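Local coordinates for protein AtxE2 (Asticcacaulis excentricus, PDB 5TXE) that hydrolyses the isopeptide bond of the lasso peptides astexin-2 and astexin-3, turning the threaded knots into linear peptides, at residues Q73-D78 and G125-I130. The protein carries 1 engineered substitution. Sequence-based numbering, arbitrary orientation.
Sequences QVRQAD and GANLTI
Gln73 and Ile130 mark the nearest approach of strand 73-78 to the irregular segment 125-130, their CA atoms 6.6 Å apart; toward Arg75 and Asn127 the backbones diverge, with 9.9 Å between Arg75 CA and Asn127 CA. No direct hydrogen bond crosses; a row of waters takes its place, the first linking the two backbones, the others side chains and a carbonyl. At the close end one water accepts from Gln73 N and donates to Ile130 O at 2.6 Å. The side chain of Gln73, with CG anti to the backbone N (chi1 -172°) and extended beyond, lays its whole amide against Ile130 CG1, OE1 being closest at 3.4 Å. NE2 also gives a hydrogen bond of 2.8 Å to a second water, which accepts from Asn127 ND2 and donates to Leu128 O; three bonds thus hold this water. Were Gln73 cut back to an alanine, that water would probably lose its link to the strand and Ile130 CG1 the amide packed on it. Arg75 NE stands 4.0 Å from Asn127 ND2, the guanidinium and amide planes 81° apart; both are donors, and a third water accepts from both, weakly from ND2. Arg75 NH1 hydrogen-bonds Asn84 OD1, and NH2 makes a long, weak ion pair with Asp48. Ala126 packs on the bound peptide, though the contact lies away from the annotated sites. Water and Gln73–Ile130 packing set the loop entering the four-stranded sheet 133-167 beside strand 69-78 and its antiparallel partner 83-92, consistent with the beta-propeller of a prolyl oligopeptidase family enzyme.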
ATOM      1  N   GLN A  73      11.516  12.889   1.177  1.00 30.70           N
ATOM      2  CA  GLN A  73      11.829  12.227   2.447  1.00 28.06           C
ATOM      3  C   GLN A  73      12.253  10.812   2.280  1.00 27.86           C
ATOM      4  O   GLN A  73      11.654  10.050   1.514  1.00 29.69           O
ATOM      5  CB  GLN A  73      10.642  12.271   3.381  1.00 28.20           C
ATOM      6  CG  GLN A  73      10.943  11.779   4.776  1.00 29.83           C
ATOM      7  CD  GLN A  73       9.646  11.510   5.521  1.00 30.25           C
ATOM      8  OE1 GLN A  73       9.290  12.199   6.531  1.00 27.90           O
ATOM      9  NE2 GLN A  73       8.876  10.537   4.984  1.00 26.59           N
ATOM     10  N   VAL A  74      13.330  10.465   2.987  1.00 30.08           N
ATOM     11  CA  VAL A  74      13.864   9.092   3.035  1.00 28.71           C
ATOM     12  C   VAL A  74      13.628   8.523   4.414  1.00 27.70           C
ATOM     13  O   VAL A  74      13.771   9.216   5.404  1.00 27.36           O
ATOM     14  CB  VAL A  74      15.384   8.998   2.710  1.00 30.36           C
ATOM     15  CG1 VAL A  74      15.855   7.564   2.839  1.00 28.43           C
ATOM     16  CG2 VAL A  74      15.662   9.418   1.262  1.00 33.55           C
ATOM     17  N   ARG A  75      13.192   7.278   4.447  1.00 25.82           N
ATOM     18  CA  ARG A  75      12.908   6.596   5.682  1.00 27.93           C
ATOM     19  C   ARG A  75      13.770   5.364   5.692  1.00 25.75           C
ATOM     20  O   ARG A  75      13.838   4.605   4.709  1.00 29.41           O
ATOM     21  CB  ARG A  75      11.447   6.136   5.718  1.00 27.86           C
ATOM     22  CG  ARG A  75      11.116   5.304   6.943  1.00 28.97           C
ATOM     23  CD  ARG A  75       9.647   4.882   6.971  1.00 31.11           C
ATOM     24  NE  ARG A  75       9.293   3.985   5.884  1.00 32.82           N
ATOM     25  CZ  ARG A  75       9.650   2.714   5.794  1.00 37.72           C
ATOM     26  NH1 ARG A  75      10.360   2.112   6.739  1.00 39.24           N
ATOM     27  NH2 ARG A  75       9.272   2.021   4.738  1.00 47.53           N
ATOM     28  N   GLN A  76      14.413   5.151   6.816  1.00 25.53           N
ATOM     29  CA  GLN A  76      15.186   3.961   6.984  1.00 28.59           C
ATOM     30  C   GLN A  76      15.010   3.315   8.364  1.00 27.64           C
ATOM     31  O   GLN A  76      15.189   3.923   9.409  1.00 27.15           O
ATOM     32  CB  GLN A  76      16.647   4.240   6.737  1.00 33.39           C
ATOM     33  CG  GLN A  76      17.434   2.924   6.632  1.00 41.24           C
ATOM     34  CD  GLN A  76      18.746   3.073   5.931  1.00 44.79           C
ATOM     35  OE1 GLN A  76      19.068   4.119   5.341  1.00 52.19           O
ATOM     36  NE2 GLN A  76      19.519   2.040   5.995  1.00 47.95           N
ATOM     37  N   ALA A  77      14.706   2.036   8.338  1.00 27.84           N
ATOM     38  CA  ALA A  77      14.298   1.326   9.551  1.00 28.08           C
ATOM     39  C   ALA A  77      15.493   0.710  10.240  1.00 27.74           C
ATOM     40  O   ALA A  77      16.377   0.137   9.584  1.00 26.75           O
ATOM     41  CB  ALA A  77      13.281   0.236   9.180  1.00 28.06           C
ATOM     42  N   ASP A  78      15.470   0.754  11.568  1.00 27.94           N
ATOM     43  CA  ASP A  78      16.533   0.172  12.376  1.00 28.64           C
ATOM     44  C   ASP A  78      15.894  -0.724  13.404  1.00 26.24           C
ATOM     45  O   ASP A  78      15.268  -0.231  14.334  1.00 23.02           O
ATOM     46  CB  ASP A  78      17.349   1.262  13.072  1.00 31.58           C
ATOM     47  CG  ASP A  78      18.494   0.674  13.954  1.00 35.62           C
ATOM     48  OD1 ASP A  78      18.606  -0.569  14.141  1.00 33.30           O
ATOM     49  OD2 ASP A  78      19.316   1.471  14.452  1.00 42.83           O
ATOM     50  N   GLY A 125      -1.765   1.857   9.358  1.00 24.61           N
ATOM     51  CA  GLY A 125      -0.381   1.626   9.760  1.00 23.71           C
ATOM     52  C   GLY A 125       0.648   2.133   8.760  1.00 22.28           C
ATOM     53  O   GLY A 125       1.863   2.162   9.040  1.00 21.12           O
ATOM     54  N   ALA A 126       0.181   2.491   7.577  1.00 21.38           N
ATOM     55  CA  ALA A 126       1.068   3.042   6.576  1.00 21.32           C
ATOM     56  C   ALA A 126       1.455   4.475   6.978  1.00 23.00           C
ATOM     57  O   ALA A 126       0.663   5.205   7.544  1.00 22.98           O
ATOM     58  CB  ALA A 126       0.348   3.091   5.248  1.00 23.31           C
ATOM     59  N   ASN A 127       2.664   4.870   6.625  1.00 23.44           N
ATOM     60  CA  ASN A 127       3.110   6.258   6.783  1.00 26.05           C
ATOM     61  C   ASN A 127       2.560   7.230   5.774  1.00 22.50           C
ATOM     62  O   ASN A 127       2.372   6.921   4.577  1.00 26.94           O
ATOM     63  CB  ASN A 127       4.653   6.301   6.757  1.00 29.62           C
ATOM     64  CG  ASN A 127       5.251   5.711   5.480  1.00 30.11           C
ATOM     65  OD1 ASN A 127       4.830   4.648   4.967  1.00 33.22           O
ATOM     66  ND2 ASN A 127       6.237   6.395   4.966  1.00 35.63           N
ATOM     67  N   LEU A 128       2.314   8.427   6.243  1.00 22.95           N
ATOM     68  CA  LEU A 128       1.891   9.535   5.367  1.00 23.47           C
ATOM     69  C   LEU A 128       3.034   9.930   4.484  1.00 22.82           C
ATOM     70  O   LEU A 128       4.155  10.062   4.959  1.00 25.09           O
ATOM     71  CB  LEU A 128       1.569  10.751   6.201  1.00 25.04           C
ATOM     72  CG  LEU A 128       0.981  11.977   5.487  1.00 26.36           C
ATOM     73  CD1 LEU A 128      -0.413  11.690   4.930  1.00 26.73           C
ATOM     74  CD2 LEU A 128       0.923  13.158   6.440  1.00 23.41           C
ATOM     75  N   THR A 129       2.771  10.058   3.196  1.00 22.71           N
ATOM     76  CA  THR A 129       3.725  10.592   2.252  1.00 22.70           C
ATOM     77  C   THR A 129       3.942  12.079   2.561  1.00 23.86           C
ATOM     78  O   THR A 129       2.991  12.856   2.667  1.00 21.97           O
ATOM     79  CB  THR A 129       3.223  10.444   0.820  1.00 23.38           C
ATOM     80  OG1 THR A 129       3.201   9.075   0.474  1.00 24.71           O
ATOM     81  CG2 THR A 129       4.207  11.094  -0.174  1.00 27.24           C
ATOM     82  N   ILE A 130       5.193  12.472   2.745  1.00 24.91           N
ATOM     83  CA  ILE A 130       5.477  13.858   3.130  1.00 25.37           C
ATOM     84  C   ILE A 130       5.958  14.571   1.850  1.00 28.52           C
ATOM     85  O   ILE A 130       7.059  14.271   1.304  1.00 28.66           O
ATOM     86  CB  ILE A 130       6.575  13.935   4.209  1.00 26.99           C
ATOM     87  CG1 ILE A 130       6.187  13.134   5.465  1.00 26.46           C
ATOM     88  CG2 ILE A 130       6.915  15.399   4.541  1.00 30.07           C
ATOM     89  CD1 ILE A 130       4.937  13.675   6.146  1.00 29.23           C
TER
HETATM   90  O   HOH W   1       8.642  12.420   0.442  1.00 23.33           O
HETATM   91  O   HOH W   2       6.543   9.341   5.952  1.00 28.07           O
HETATM   92  O   HOH W   3       9.048   5.995   3.682  1.00 32.73           O